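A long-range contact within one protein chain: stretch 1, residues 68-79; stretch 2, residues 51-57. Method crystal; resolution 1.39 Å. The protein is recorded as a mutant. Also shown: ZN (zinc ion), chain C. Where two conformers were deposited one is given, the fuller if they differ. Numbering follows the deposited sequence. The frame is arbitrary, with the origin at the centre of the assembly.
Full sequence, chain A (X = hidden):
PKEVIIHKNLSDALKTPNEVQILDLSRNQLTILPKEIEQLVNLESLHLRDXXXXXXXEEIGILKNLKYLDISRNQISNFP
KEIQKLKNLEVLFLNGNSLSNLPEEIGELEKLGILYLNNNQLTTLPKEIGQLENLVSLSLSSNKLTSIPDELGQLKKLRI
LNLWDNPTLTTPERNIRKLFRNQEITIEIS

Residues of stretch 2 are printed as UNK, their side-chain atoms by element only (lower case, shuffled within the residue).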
# COMPACT_ATOMS: atom_id res chain seq x y z
N TYR A 68 -1.45 5.80 7.83
CA TYR A 68 -0.20 5.24 7.30
C TYR A 68 -0.13 3.76 7.64
O TYR A 68 -0.42 3.39 8.77
CB TYR A 68 1.02 5.96 7.95
CG TYR A 68 0.89 7.46 7.99
CD1 TYR A 68 0.93 8.21 6.83
CD2 TYR A 68 0.82 8.13 9.20
CE1 TYR A 68 0.83 9.59 6.86
CE2 TYR A 68 0.73 9.52 9.25
CZ TYR A 68 0.74 10.24 8.08
OH TYR A 68 0.63 11.62 8.10
N LEU A 69 0.24 2.94 6.65
CA LEU A 69 0.33 1.51 6.88
C LEU A 69 1.60 1.04 6.21
O LEU A 69 1.75 1.17 4.97
CB LEU A 69 -0.90 0.82 6.26
CG LEU A 69 -0.97 -0.69 6.38
CD1 LEU A 69 -0.86 -1.15 7.84
CD2 LEU A 69 -2.29 -1.19 5.78
N ASP A 70 2.51 0.51 7.02
CA ASP A 70 3.79 0.00 6.55
C ASP A 70 3.81 -1.51 6.74
O ASP A 70 3.90 -1.97 7.87
CB ASP A 70 4.93 0.65 7.32
CG ASP A 70 6.27 -0.01 7.08
OD1 ASP A 70 6.40 -0.70 6.08
OD2 ASP A 70 7.16 0.17 7.93
N ILE A 71 3.67 -2.24 5.64
CA ILE A 71 3.73 -3.71 5.67
C ILE A 71 4.87 -4.20 4.82
O ILE A 71 4.84 -5.30 4.29
CB ILE A 71 2.45 -4.42 5.20
CG1 ILE A 71 1.25 -3.50 5.29
CG2 ILE A 71 2.31 -5.74 5.97
CD1 ILE A 71 -0.08 -4.10 4.68
N SER A 72 5.89 -3.38 4.70
CA SER A 72 7.04 -3.73 3.89
C SER A 72 7.80 -4.92 4.44
O SER A 72 7.75 -5.17 5.64
CB SER A 72 7.98 -2.54 3.77
OG SER A 72 8.47 -2.10 5.03
N ARG A 73 8.50 -5.64 3.57
CA ARG A 73 9.38 -6.74 4.00
C ARG A 73 8.62 -7.83 4.76
O ARG A 73 9.00 -8.24 5.88
CB ARG A 73 10.61 -6.24 4.77
CG ARG A 73 11.54 -5.42 3.88
CD ARG A 73 12.90 -5.14 4.53
NE ARG A 73 13.54 -6.39 4.94
CZ ARG A 73 14.60 -6.45 5.75
NH1 ARG A 73 15.14 -5.34 6.24
NH2 ARG A 73 15.12 -7.63 6.07
N ASN A 74 7.53 -8.32 4.14
CA ASN A 74 6.79 -9.44 4.70
C ASN A 74 6.67 -10.44 3.56
O ASN A 74 7.51 -10.44 2.66
CB ASN A 74 5.42 -8.99 5.23
CG ASN A 74 5.54 -8.41 6.59
OD1 ASN A 74 5.52 -9.13 7.57
ND2 ASN A 74 5.63 -7.08 6.72
N GLN A 75 5.70 -11.36 3.63
CA GLN A 75 5.46 -12.31 2.54
C GLN A 75 3.99 -12.15 2.15
O GLN A 75 3.29 -13.14 1.89
CB GLN A 75 5.74 -13.77 3.01
CG GLN A 75 7.16 -14.00 3.55
CD GLN A 75 7.24 -15.11 4.59
OE1 GLN A 75 6.40 -16.03 4.66
NE2 GLN A 75 8.27 -15.04 5.44
N ILE A 76 3.49 -10.89 2.10
CA ILE A 76 2.09 -10.62 1.80
C ILE A 76 1.75 -11.07 0.39
O ILE A 76 2.40 -10.60 -0.55
CB ILE A 76 1.79 -9.09 2.00
CG1 ILE A 76 2.03 -8.60 3.46
CG2 ILE A 76 0.37 -8.72 1.51
CD1 ILE A 76 0.98 -9.08 4.55
N SER A 77 0.70 -11.89 0.22
CA SER A 77 0.28 -12.30 -1.11
C SER A 77 -1.18 -11.93 -1.38
O SER A 77 -1.63 -12.01 -2.52
CB SER A 77 0.49 -13.80 -1.28
OG SER A 77 -0.36 -14.48 -0.36
N ASN A 78 -1.93 -11.55 -0.34
CA ASN A 78 -3.36 -11.24 -0.52
C ASN A 78 -3.85 -10.39 0.61
O ASN A 78 -3.20 -10.32 1.67
CB ASN A 78 -4.18 -12.56 -0.58
CG ASN A 78 -4.21 -13.32 0.73
OD1 ASN A 78 -5.19 -13.26 1.47
ND2 ASN A 78 -3.14 -14.06 1.06
N PHE A 79 -5.04 -9.79 0.40
CA PHE A 79 -5.68 -8.93 1.38
C PHE A 79 -7.11 -9.29 1.57
O PHE A 79 -7.76 -9.69 0.60
CB PHE A 79 -5.66 -7.47 0.91
CG PHE A 79 -4.29 -6.92 0.72
CD1 PHE A 79 -3.55 -6.47 1.81
CD2 PHE A 79 -3.71 -6.88 -0.54
CE1 PHE A 79 -2.26 -5.94 1.62
CE2 PHE A 79 -2.44 -6.35 -0.73
CZ PHE A 79 -1.72 -5.90 0.36
N UNK A 51 8.33 -8.61 9.18
CA UNK A 51 7.70 -9.70 9.89
C UNK A 51 7.54 -10.86 8.90
O UNK A 51 8.21 -10.88 7.85
c UNK A 51 6.37 -9.29 10.54
o UNK A 51 7.04 -8.96 12.80
c UNK A 51 6.59 -8.46 11.76
n UNK A 51 6.22 -7.17 11.73
N UNK A 52 6.71 -11.85 9.25
CA UNK A 52 6.48 -13.01 8.39
C UNK A 52 4.99 -13.07 7.98
O UNK A 52 4.41 -14.14 7.89
c UNK A 52 8.78 -15.47 10.43
c UNK A 52 6.91 -14.30 9.13
o UNK A 52 7.93 -15.97 11.20
c UNK A 52 8.36 -14.28 9.59
o UNK A 52 9.98 -15.84 10.40
N UNK A 53 4.35 -11.89 7.79
CA UNK A 53 2.92 -11.88 7.49
C UNK A 53 2.64 -12.33 6.07
O UNK A 53 3.39 -12.00 5.16
c UNK A 53 2.49 -9.87 9.08
c UNK A 53 2.35 -10.47 7.70
c UNK A 53 2.04 -8.39 9.08
c UNK A 53 1.63 -10.59 10.08
N UNK A 54 1.53 -13.04 5.87
CA UNK A 54 1.10 -13.41 4.52
C UNK A 54 -0.16 -12.65 4.09
O UNK A 54 -0.47 -12.58 2.89
o UNK A 54 -0.10 -15.34 5.27
c UNK A 54 2.22 -15.68 4.70
c UNK A 54 0.93 -14.91 4.39
N UNK A 55 -0.86 -12.07 5.06
CA UNK A 55 -2.09 -11.29 4.82
C UNK A 55 -2.35 -10.46 6.04
O UNK A 55 -1.53 -10.41 6.97
o UNK A 55 -4.39 -11.40 4.00
c UNK A 55 -3.30 -12.22 4.49
c UNK A 55 -3.74 -13.10 5.69
N UNK A 56 -3.50 -9.78 6.04
CA UNK A 56 -3.96 -9.02 7.19
C UNK A 56 -5.29 -9.58 7.64
O UNK A 56 -6.05 -10.08 6.80
c UNK A 56 -1.93 -6.70 7.59
c UNK A 56 -3.30 -5.39 6.01
c UNK A 56 -2.91 -6.78 6.43
c UNK A 56 -4.16 -7.53 6.83
N UNK A 57 -5.62 -9.48 8.93
CA UNK A 57 -6.93 -9.98 9.37
C UNK A 57 -8.05 -9.09 8.83
O UNK A 57 -7.84 -7.90 8.56
c UNK A 57 -6.84 -9.86 10.90
c UNK A 57 -5.84 -8.72 11.14
c UNK A 57 -4.83 -8.91 10.05
ZN ZN C . 7.49 1.51 9.28
O HOH W 1 9.20 -12.42 5.82
O HOH W 2 4.54 -16.68 7.27
O HOH W 3 -2.52 -15.76 3.61

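Position 51 has four side-chain atoms: two carbons, the second carrying one oxygen and one nitrogen. That is a short carboxamide. Its backbone N makes two weak hydrogen bonds, to Arg 73 O at 3.4 Å and to Asn 74 OD1 at 3.3 Å. The side-chain oxygen and nitrogen are hydrogen-bonded elsewhere in the structure. The residue is Asn 51.

Position 52 has five side-chain atoms: three carbons in a row, the third carrying two oxygens. The CA-to-CB bond at 52 points away from stretch 1 overall, although the CB at 52 lies 4.0 Å from Gln 75 NE2. The backbone O at 52 accepts from water 2, which also donates to Gln 75 OE1. An unbranched chain ending in a carboxylate is glutamate, so this is Glu 52.

Position 53 has four side-chain carbons, forked at the second, and no polar side-chain atom. The fork lies one carbon beyond CB. Its CB is 3.7 Å from Ile 76 CD1, and one branch end approaches Ile 71 CG2 at 4.1 Å. The backbone is also engaged: N at 53 donates to Asn 74 OD1 at 3.0 Å, and O at 53 accepts from Gln 75 N at 2.8 Å. Four carbons forked at that point make leucine, Leu 53.

Position 54 has three side-chain atoms: CB carries one oxygen and one carbon. The CA-to-CB bond at 54 points away from stretch 1 overall, though CB touches it, and the side-chain oxygen is linked through water 3 to Asn 78 ND2. The backbone O at 54 accepts from Ser 77 N at 3.0 Å. A beta-branched hydroxyl side chain is threonine, Thr 54.

Position 55 has the same composition and branching, but its oxygen has a direct partner on stretch 1. The side-chain oxygen at 55 donates a hydrogen bond to Asn 78 O at 2.8 Å. The CA at 55 also makes a CA-H...O contact with that Asn 78 O, at 3.5 Å. This is Thr 55.

Position 56 has four side-chain carbons, forked at the second, and its end comes nearer to stretch 1. One branch end approaches Ile 71 CD1 at 3.7 Å and also lies near Leu 69 and the edge of the Phe 79 ring. The residue is Leu 56, and the atom making these contacts is CD1.

Position 57 has three side-chain carbons that close a ring onto the backbone N. It makes no contact with stretch 1. The closed ring identifies Pro 57.

The contact combines backbone pairing with apolar packing. Asn 74 OD1 reaches across to the backbone of stretch 2, while its ND2 donates to Ile 71 O at 3.1 Å and so helps hold the amide in place. From there, Gln 75 N and Ser 77 N bond successive carbonyls of stretch 2. Leu 53 and Leu 56 pack against aliphatic side chains of stretch 1. Gln 75 and Asn 78 add water-mediated links where the contact is more exposed. Leu 56 N is buried without a polar partner.

Stretch 2 51-57: NELTTLP
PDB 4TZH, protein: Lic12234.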